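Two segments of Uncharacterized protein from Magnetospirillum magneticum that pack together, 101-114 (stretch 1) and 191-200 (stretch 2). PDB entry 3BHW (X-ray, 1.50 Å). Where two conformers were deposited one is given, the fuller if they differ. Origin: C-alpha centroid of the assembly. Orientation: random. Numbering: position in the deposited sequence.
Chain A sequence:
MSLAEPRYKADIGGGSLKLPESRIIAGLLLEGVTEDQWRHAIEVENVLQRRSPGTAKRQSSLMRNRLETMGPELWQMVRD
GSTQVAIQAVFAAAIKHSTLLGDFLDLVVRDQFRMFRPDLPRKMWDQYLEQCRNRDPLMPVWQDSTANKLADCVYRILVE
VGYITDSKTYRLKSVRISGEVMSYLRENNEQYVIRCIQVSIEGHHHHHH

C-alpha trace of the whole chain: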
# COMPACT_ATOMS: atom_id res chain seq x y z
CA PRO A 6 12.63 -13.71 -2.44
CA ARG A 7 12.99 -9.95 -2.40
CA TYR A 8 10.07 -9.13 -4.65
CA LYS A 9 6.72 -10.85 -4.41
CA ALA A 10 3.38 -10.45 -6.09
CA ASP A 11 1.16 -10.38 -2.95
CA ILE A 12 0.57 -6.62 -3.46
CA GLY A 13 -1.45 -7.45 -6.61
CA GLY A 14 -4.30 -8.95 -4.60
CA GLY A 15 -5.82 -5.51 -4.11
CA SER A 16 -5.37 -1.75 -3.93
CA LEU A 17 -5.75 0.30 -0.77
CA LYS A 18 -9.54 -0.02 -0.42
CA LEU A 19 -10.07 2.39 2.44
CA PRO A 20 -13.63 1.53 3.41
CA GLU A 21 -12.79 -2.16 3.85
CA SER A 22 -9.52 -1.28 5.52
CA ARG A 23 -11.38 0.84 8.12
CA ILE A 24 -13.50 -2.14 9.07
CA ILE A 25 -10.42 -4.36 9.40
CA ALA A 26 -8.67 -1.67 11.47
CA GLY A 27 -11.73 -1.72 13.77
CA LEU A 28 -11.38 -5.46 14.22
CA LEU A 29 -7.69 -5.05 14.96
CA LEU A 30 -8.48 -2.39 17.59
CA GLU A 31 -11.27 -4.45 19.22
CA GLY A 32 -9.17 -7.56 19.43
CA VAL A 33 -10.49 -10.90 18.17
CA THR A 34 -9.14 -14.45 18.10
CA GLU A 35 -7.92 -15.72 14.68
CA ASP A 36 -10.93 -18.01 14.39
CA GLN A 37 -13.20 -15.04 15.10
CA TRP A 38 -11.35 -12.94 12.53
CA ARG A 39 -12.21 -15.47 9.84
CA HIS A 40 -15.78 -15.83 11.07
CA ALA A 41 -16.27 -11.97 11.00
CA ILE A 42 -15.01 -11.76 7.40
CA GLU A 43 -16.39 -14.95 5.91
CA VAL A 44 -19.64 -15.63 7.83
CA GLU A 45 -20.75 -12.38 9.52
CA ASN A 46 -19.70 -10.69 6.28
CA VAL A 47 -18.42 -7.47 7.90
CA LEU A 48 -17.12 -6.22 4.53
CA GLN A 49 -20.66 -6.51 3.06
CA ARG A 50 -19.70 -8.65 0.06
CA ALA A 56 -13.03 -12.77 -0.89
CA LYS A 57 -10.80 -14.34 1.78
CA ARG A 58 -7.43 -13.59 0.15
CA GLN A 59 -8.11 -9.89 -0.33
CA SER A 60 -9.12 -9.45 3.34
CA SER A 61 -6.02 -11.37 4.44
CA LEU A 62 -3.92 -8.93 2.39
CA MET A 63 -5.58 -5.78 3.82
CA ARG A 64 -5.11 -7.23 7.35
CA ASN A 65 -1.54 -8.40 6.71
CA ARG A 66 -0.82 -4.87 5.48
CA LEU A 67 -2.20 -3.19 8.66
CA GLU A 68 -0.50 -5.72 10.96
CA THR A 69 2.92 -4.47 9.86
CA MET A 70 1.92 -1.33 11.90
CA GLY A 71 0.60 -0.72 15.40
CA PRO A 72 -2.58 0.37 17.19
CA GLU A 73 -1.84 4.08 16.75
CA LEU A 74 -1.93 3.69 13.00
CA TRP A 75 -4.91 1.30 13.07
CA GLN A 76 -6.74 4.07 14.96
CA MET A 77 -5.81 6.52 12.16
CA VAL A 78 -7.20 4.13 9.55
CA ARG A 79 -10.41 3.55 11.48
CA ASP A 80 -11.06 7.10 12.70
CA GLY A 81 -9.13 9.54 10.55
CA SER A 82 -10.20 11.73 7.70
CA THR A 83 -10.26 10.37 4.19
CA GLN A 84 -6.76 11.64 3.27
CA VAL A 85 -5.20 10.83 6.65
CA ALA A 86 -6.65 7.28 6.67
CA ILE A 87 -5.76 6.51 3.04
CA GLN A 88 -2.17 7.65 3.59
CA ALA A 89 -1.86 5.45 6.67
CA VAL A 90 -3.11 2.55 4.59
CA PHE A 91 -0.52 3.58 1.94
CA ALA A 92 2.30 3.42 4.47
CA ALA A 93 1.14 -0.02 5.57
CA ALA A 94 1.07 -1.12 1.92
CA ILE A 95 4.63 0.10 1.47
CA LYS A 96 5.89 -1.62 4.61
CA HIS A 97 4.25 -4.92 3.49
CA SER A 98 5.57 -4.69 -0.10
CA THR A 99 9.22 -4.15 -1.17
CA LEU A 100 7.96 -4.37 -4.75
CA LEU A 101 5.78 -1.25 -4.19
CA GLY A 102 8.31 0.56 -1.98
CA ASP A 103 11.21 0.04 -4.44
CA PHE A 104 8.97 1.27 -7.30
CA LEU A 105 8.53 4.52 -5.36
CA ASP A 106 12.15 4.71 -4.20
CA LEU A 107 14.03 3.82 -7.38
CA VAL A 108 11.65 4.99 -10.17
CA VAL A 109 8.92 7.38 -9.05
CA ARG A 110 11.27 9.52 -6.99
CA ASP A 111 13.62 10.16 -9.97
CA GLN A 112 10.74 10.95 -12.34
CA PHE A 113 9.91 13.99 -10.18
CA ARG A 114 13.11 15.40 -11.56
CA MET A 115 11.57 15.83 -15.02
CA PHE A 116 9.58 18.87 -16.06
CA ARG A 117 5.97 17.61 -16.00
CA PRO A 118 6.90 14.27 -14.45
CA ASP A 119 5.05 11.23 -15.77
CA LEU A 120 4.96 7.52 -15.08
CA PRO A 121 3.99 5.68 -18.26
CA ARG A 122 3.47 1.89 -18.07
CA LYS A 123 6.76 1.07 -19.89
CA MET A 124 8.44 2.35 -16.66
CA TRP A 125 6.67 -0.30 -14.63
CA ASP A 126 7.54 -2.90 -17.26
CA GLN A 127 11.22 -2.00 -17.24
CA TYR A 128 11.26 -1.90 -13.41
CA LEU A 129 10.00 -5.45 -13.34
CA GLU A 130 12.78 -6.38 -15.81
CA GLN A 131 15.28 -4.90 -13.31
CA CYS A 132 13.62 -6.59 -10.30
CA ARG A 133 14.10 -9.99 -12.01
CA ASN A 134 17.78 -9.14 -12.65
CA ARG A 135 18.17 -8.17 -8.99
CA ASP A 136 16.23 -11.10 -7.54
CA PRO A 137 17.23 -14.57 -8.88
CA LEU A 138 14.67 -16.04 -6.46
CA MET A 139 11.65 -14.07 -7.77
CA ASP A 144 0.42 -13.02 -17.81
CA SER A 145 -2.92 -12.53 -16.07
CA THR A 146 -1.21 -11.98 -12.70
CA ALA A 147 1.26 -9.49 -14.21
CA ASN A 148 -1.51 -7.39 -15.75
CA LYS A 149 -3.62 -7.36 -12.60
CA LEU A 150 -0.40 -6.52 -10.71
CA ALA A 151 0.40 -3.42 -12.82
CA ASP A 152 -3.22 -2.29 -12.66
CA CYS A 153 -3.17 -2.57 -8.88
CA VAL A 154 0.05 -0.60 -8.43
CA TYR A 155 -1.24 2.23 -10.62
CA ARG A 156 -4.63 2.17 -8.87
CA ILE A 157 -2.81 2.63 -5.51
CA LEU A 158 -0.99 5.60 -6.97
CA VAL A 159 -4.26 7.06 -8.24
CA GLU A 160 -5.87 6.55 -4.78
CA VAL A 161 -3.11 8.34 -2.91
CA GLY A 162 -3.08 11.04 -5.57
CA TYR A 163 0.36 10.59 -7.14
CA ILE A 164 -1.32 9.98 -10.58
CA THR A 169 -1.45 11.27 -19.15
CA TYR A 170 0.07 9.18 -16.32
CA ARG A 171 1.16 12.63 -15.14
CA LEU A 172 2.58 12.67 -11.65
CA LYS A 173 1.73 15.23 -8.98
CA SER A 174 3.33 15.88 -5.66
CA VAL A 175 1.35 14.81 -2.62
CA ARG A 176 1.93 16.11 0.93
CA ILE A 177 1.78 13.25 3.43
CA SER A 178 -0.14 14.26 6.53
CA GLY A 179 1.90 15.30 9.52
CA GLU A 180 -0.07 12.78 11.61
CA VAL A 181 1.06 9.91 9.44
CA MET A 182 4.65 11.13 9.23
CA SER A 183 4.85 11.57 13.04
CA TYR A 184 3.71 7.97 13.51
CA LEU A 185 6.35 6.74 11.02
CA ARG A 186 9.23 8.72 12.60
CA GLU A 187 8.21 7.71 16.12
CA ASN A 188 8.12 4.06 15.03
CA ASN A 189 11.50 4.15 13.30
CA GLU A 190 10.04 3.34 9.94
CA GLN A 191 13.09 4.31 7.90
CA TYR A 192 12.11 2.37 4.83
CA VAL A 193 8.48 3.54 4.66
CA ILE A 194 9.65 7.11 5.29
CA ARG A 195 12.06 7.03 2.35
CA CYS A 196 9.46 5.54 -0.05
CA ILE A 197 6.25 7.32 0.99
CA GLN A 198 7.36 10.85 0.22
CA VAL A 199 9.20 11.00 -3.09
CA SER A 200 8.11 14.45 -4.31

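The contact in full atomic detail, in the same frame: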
# COMPACT_ATOMS: atom_id res chain seq x y z
N LEU A 101 6.36 -2.61 -4.17
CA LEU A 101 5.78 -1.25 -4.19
C LEU A 101 6.79 -0.20 -3.71
O LEU A 101 7.06 0.79 -4.39
CB LEU A 101 4.51 -1.18 -3.35
CG LEU A 101 3.89 0.23 -3.27
CD1 LEU A 101 3.36 0.75 -4.63
CD2 LEU A 101 2.75 0.16 -2.26
N GLY A 102 7.37 -0.42 -2.54
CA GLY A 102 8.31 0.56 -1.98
C GLY A 102 9.46 0.90 -2.93
O GLY A 102 9.76 2.09 -3.13
N ASP A 103 10.08 -0.13 -3.52
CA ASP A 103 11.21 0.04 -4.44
C ASP A 103 10.75 0.74 -5.73
O ASP A 103 11.51 1.50 -6.32
CB ASP A 103 11.94 -1.29 -4.77
CG ASP A 103 12.92 -1.70 -3.68
OD1 ASP A 103 12.95 -1.05 -2.62
OD2 ASP A 103 13.67 -2.69 -3.93
N PHE A 104 9.50 0.51 -6.16
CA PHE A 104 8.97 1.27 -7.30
C PHE A 104 9.04 2.79 -7.01
O PHE A 104 9.52 3.58 -7.85
CB PHE A 104 7.55 0.82 -7.67
CG PHE A 104 7.08 1.32 -9.02
CD1 PHE A 104 7.92 1.28 -10.12
CD2 PHE A 104 5.81 1.90 -9.16
CE1 PHE A 104 7.49 1.74 -11.38
CE2 PHE A 104 5.37 2.39 -10.41
CZ PHE A 104 6.22 2.30 -11.53
N LEU A 105 8.61 3.16 -5.82
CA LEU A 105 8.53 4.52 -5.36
C LEU A 105 9.95 5.04 -5.24
O LEU A 105 10.26 6.03 -5.88
CB LEU A 105 7.82 4.55 -4.03
CG LEU A 105 6.34 4.24 -4.21
CD1 LEU A 105 5.70 3.77 -2.87
CD2 LEU A 105 5.65 5.45 -4.79
N ASP A 106 10.81 4.31 -4.52
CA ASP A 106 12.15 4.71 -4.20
C ASP A 106 13.06 4.86 -5.40
O ASP A 106 13.82 5.80 -5.46
CB ASP A 106 12.76 3.61 -3.29
CG ASP A 106 14.08 4.06 -2.59
OD1 ASP A 106 14.27 5.25 -2.33
OD2 ASP A 106 14.87 3.21 -2.22
N LEU A 107 13.05 3.88 -6.30
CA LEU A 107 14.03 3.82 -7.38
C LEU A 107 13.53 4.33 -8.71
O LEU A 107 14.36 4.50 -9.59
CB LEU A 107 14.48 2.39 -7.58
CG LEU A 107 14.89 1.74 -6.25
CD1 LEU A 107 15.22 0.33 -6.54
CD2 LEU A 107 16.05 2.38 -5.56
N VAL A 108 12.21 4.52 -8.88
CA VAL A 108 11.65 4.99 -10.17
C VAL A 108 10.82 6.26 -10.01
O VAL A 108 11.10 7.32 -10.61
CB VAL A 108 10.79 3.86 -10.87
CG1 VAL A 108 10.38 4.29 -12.27
CG2 VAL A 108 11.55 2.51 -10.94
N VAL A 109 9.77 6.18 -9.22
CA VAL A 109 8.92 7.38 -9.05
C VAL A 109 9.71 8.58 -8.53
O VAL A 109 9.57 9.68 -9.09
CB VAL A 109 7.66 7.08 -8.21
CG1 VAL A 109 6.74 8.30 -8.15
CG2 VAL A 109 7.00 5.83 -8.74
N ARG A 110 10.53 8.37 -7.51
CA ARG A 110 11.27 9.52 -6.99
C ARG A 110 12.05 10.24 -8.11
O ARG A 110 11.99 11.42 -8.21
CB ARG A 110 12.27 9.04 -5.93
CG ARG A 110 13.09 10.17 -5.31
CD ARG A 110 14.29 9.62 -4.57
NE ARG A 110 13.90 8.60 -3.60
CZ ARG A 110 13.27 8.88 -2.46
NH1 ARG A 110 12.99 10.14 -2.15
NH2 ARG A 110 12.92 7.90 -1.65
N ASP A 111 12.79 9.50 -8.96
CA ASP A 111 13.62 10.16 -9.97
C ASP A 111 12.82 10.81 -11.08
O ASP A 111 13.28 11.75 -11.72
CB ASP A 111 14.66 9.19 -10.56
CG ASP A 111 16.01 9.87 -10.84
OD1 ASP A 111 16.46 10.66 -10.00
OD2 ASP A 111 16.60 9.63 -11.88
N GLN A 112 11.62 10.32 -11.34
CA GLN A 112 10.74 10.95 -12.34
C GLN A 112 10.40 12.38 -11.95
O GLN A 112 10.20 13.20 -12.81
CB GLN A 112 9.43 10.17 -12.55
CG GLN A 112 9.60 8.89 -13.31
CD GLN A 112 10.22 9.11 -14.69
OE1 GLN A 112 11.46 9.11 -14.83
NE2 GLN A 112 9.39 9.33 -15.68
N PHE A 113 10.26 12.65 -10.66
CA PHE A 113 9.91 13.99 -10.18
C PHE A 113 11.06 14.97 -10.45
O PHE A 113 11.00 16.15 -10.08
CB PHE A 113 9.52 13.97 -8.71
CG PHE A 113 8.07 13.62 -8.46
CD1 PHE A 113 7.10 14.59 -8.59
CD2 PHE A 113 7.68 12.33 -8.12
CE1 PHE A 113 5.78 14.33 -8.40
CE2 PHE A 113 6.34 12.05 -7.89
CZ PHE A 113 5.38 13.05 -8.04
N ARG A 114 12.12 14.48 -11.09
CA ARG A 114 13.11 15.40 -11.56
C ARG A 114 12.77 15.99 -12.93
O ARG A 114 13.24 17.06 -13.26
CB ARG A 114 14.49 14.84 -11.52
CG ARG A 114 15.42 15.93 -11.17
CD ARG A 114 16.77 15.36 -11.02
NE ARG A 114 17.72 16.36 -11.43
CZ ARG A 114 19.02 16.14 -11.46
NH1 ARG A 114 19.83 17.09 -11.83
NH2 ARG A 114 19.50 14.92 -11.18
N GLN A 191 12.16 3.77 8.87
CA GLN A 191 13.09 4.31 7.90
C GLN A 191 12.67 4.02 6.47
O GLN A 191 12.66 4.93 5.60
CB GLN A 191 14.54 3.82 8.09
CG GLN A 191 15.00 3.63 9.58
CD GLN A 191 14.83 4.82 10.50
OE1 GLN A 191 14.91 5.99 10.08
NE2 GLN A 191 14.68 4.53 11.80
N TYR A 192 12.33 2.77 6.21
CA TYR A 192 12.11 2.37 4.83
C TYR A 192 10.85 2.99 4.32
O TYR A 192 10.84 3.54 3.21
CB TYR A 192 12.06 0.85 4.69
CG TYR A 192 11.76 0.33 3.28
CD1 TYR A 192 12.78 0.30 2.34
CD2 TYR A 192 10.48 -0.17 2.94
CE1 TYR A 192 12.54 -0.21 1.02
CE2 TYR A 192 10.22 -0.64 1.63
CZ TYR A 192 11.26 -0.65 0.69
OH TYR A 192 10.98 -1.14 -0.59
N VAL A 193 9.76 2.89 5.10
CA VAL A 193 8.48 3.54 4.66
C VAL A 193 8.67 5.06 4.45
O VAL A 193 8.25 5.62 3.42
CB VAL A 193 7.35 3.18 5.58
CG1 VAL A 193 6.08 3.87 5.14
CG2 VAL A 193 7.24 1.62 5.66
N ILE A 194 9.39 5.68 5.37
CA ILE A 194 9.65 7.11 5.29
C ILE A 194 10.26 7.49 3.96
O ILE A 194 9.81 8.44 3.31
CB ILE A 194 10.45 7.62 6.47
CG1 ILE A 194 9.59 7.52 7.76
CG2 ILE A 194 11.01 9.05 6.21
CD1 ILE A 194 10.31 7.72 9.10
N ARG A 195 11.32 6.77 3.58
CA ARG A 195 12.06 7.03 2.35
C ARG A 195 11.19 6.87 1.09
O ARG A 195 11.37 7.61 0.11
CB ARG A 195 13.25 6.07 2.27
CG ARG A 195 14.30 6.45 1.32
CD ARG A 195 15.12 5.16 0.89
NE ARG A 195 16.19 5.49 -0.03
CZ ARG A 195 17.27 6.18 0.32
NH1 ARG A 195 17.39 6.58 1.58
NH2 ARG A 195 18.23 6.44 -0.57
N CYS A 196 10.28 5.90 1.12
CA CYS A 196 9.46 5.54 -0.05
C CYS A 196 8.17 6.34 -0.17
O CYS A 196 7.70 6.57 -1.27
CB CYS A 196 9.08 4.06 0.01
SG CYS A 196 10.50 2.89 -0.05
N ILE A 197 7.61 6.76 0.97
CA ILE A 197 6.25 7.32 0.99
C ILE A 197 6.20 8.74 0.46
O ILE A 197 5.15 9.19 -0.06
CB ILE A 197 5.61 7.27 2.41
CG1 ILE A 197 4.12 7.50 2.33
CG2 ILE A 197 6.25 8.31 3.34
CD1 ILE A 197 3.37 7.10 3.52
N GLN A 198 7.30 9.45 0.62
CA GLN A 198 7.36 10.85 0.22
C GLN A 198 8.52 10.92 -0.76
O GLN A 198 9.69 10.83 -0.35
CB GLN A 198 7.57 11.80 1.42
CG GLN A 198 7.37 13.30 1.09
CD GLN A 198 5.92 13.77 1.21
OE1 GLN A 198 5.37 13.86 2.32
NE2 GLN A 198 5.28 14.08 0.07
N VAL A 199 8.18 11.01 -2.04
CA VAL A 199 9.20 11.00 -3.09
C VAL A 199 9.07 12.23 -3.98
O VAL A 199 9.65 12.28 -5.05
CB VAL A 199 9.15 9.71 -3.97
CG1 VAL A 199 9.57 8.45 -3.17
CG2 VAL A 199 7.76 9.55 -4.63
N SER A 200 8.30 13.22 -3.54
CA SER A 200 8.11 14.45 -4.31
C SER A 200 8.53 15.68 -3.52
O SER A 200 9.42 15.61 -2.66
CB SER A 200 6.66 14.58 -4.70
OG SER A 200 5.90 14.94 -3.56
O HOH W 1 17.29 4.13 -2.77

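Residues 101-112 form the end of a helix that begins earlier in the chain, and it packs against the short helix that starts stretch 2 at 191. The axes approach to 8.5 Å with their N-to-C directions 41° apart, and the contact continues past both helices, bringing Phe113 to Ser200. Together the stretches bury 570 Å².

Polar pairings line much of the contact. Near the start of stretch 1, Tyr192 OH donates to Asp103 OD1 (2.8 Å), which lies at the edge of the tyrosine ring; Asp103 OD2 is satisfied elsewhere in the structure. The hydroxyl fits here because Gly102 has no side chain: an ideal CB on Gly102 would lie 2.4 Å from Tyr192 OH.

Asp106 is the hub of the charged network. Its OD1 accepts from Arg110 NH2 at 3.1 Å, a salt bridge one turn along its own helix, and from Arg195 NE at 3.0 Å, a salt bridge across the contact whose hydrogen bond is weak because the N-H...O angle is only 128°. The shared carboxylate offsets the repulsion between the two arginines, whose Arg110 NH2 and Arg195 NE are 4.4 Å apart. A water donates to Asp106 OD2 (2.6 Å) and accepts from Arg195 NE (3.3 Å), so both carboxylate oxygens are engaged. Arg110 NH2 also donates to Arg195 O over a very short 2.4 Å. This carbonyl lies near the end of the short helix, and no backbone amide within stretch 2 bonds to it.

Val199, pointing toward stretch 1, supplies the apolar centre. Its CG2 meets Val109 CG1 at 3.9 Å, while its CG1 lies over one face of the Arg110 guanidinium, leaving the edge free for Arg195 O. Beyond it, Ser200 CB sits 3.8 Å from the centroid of the Phe113 ring, over its face in a CH-pi contact.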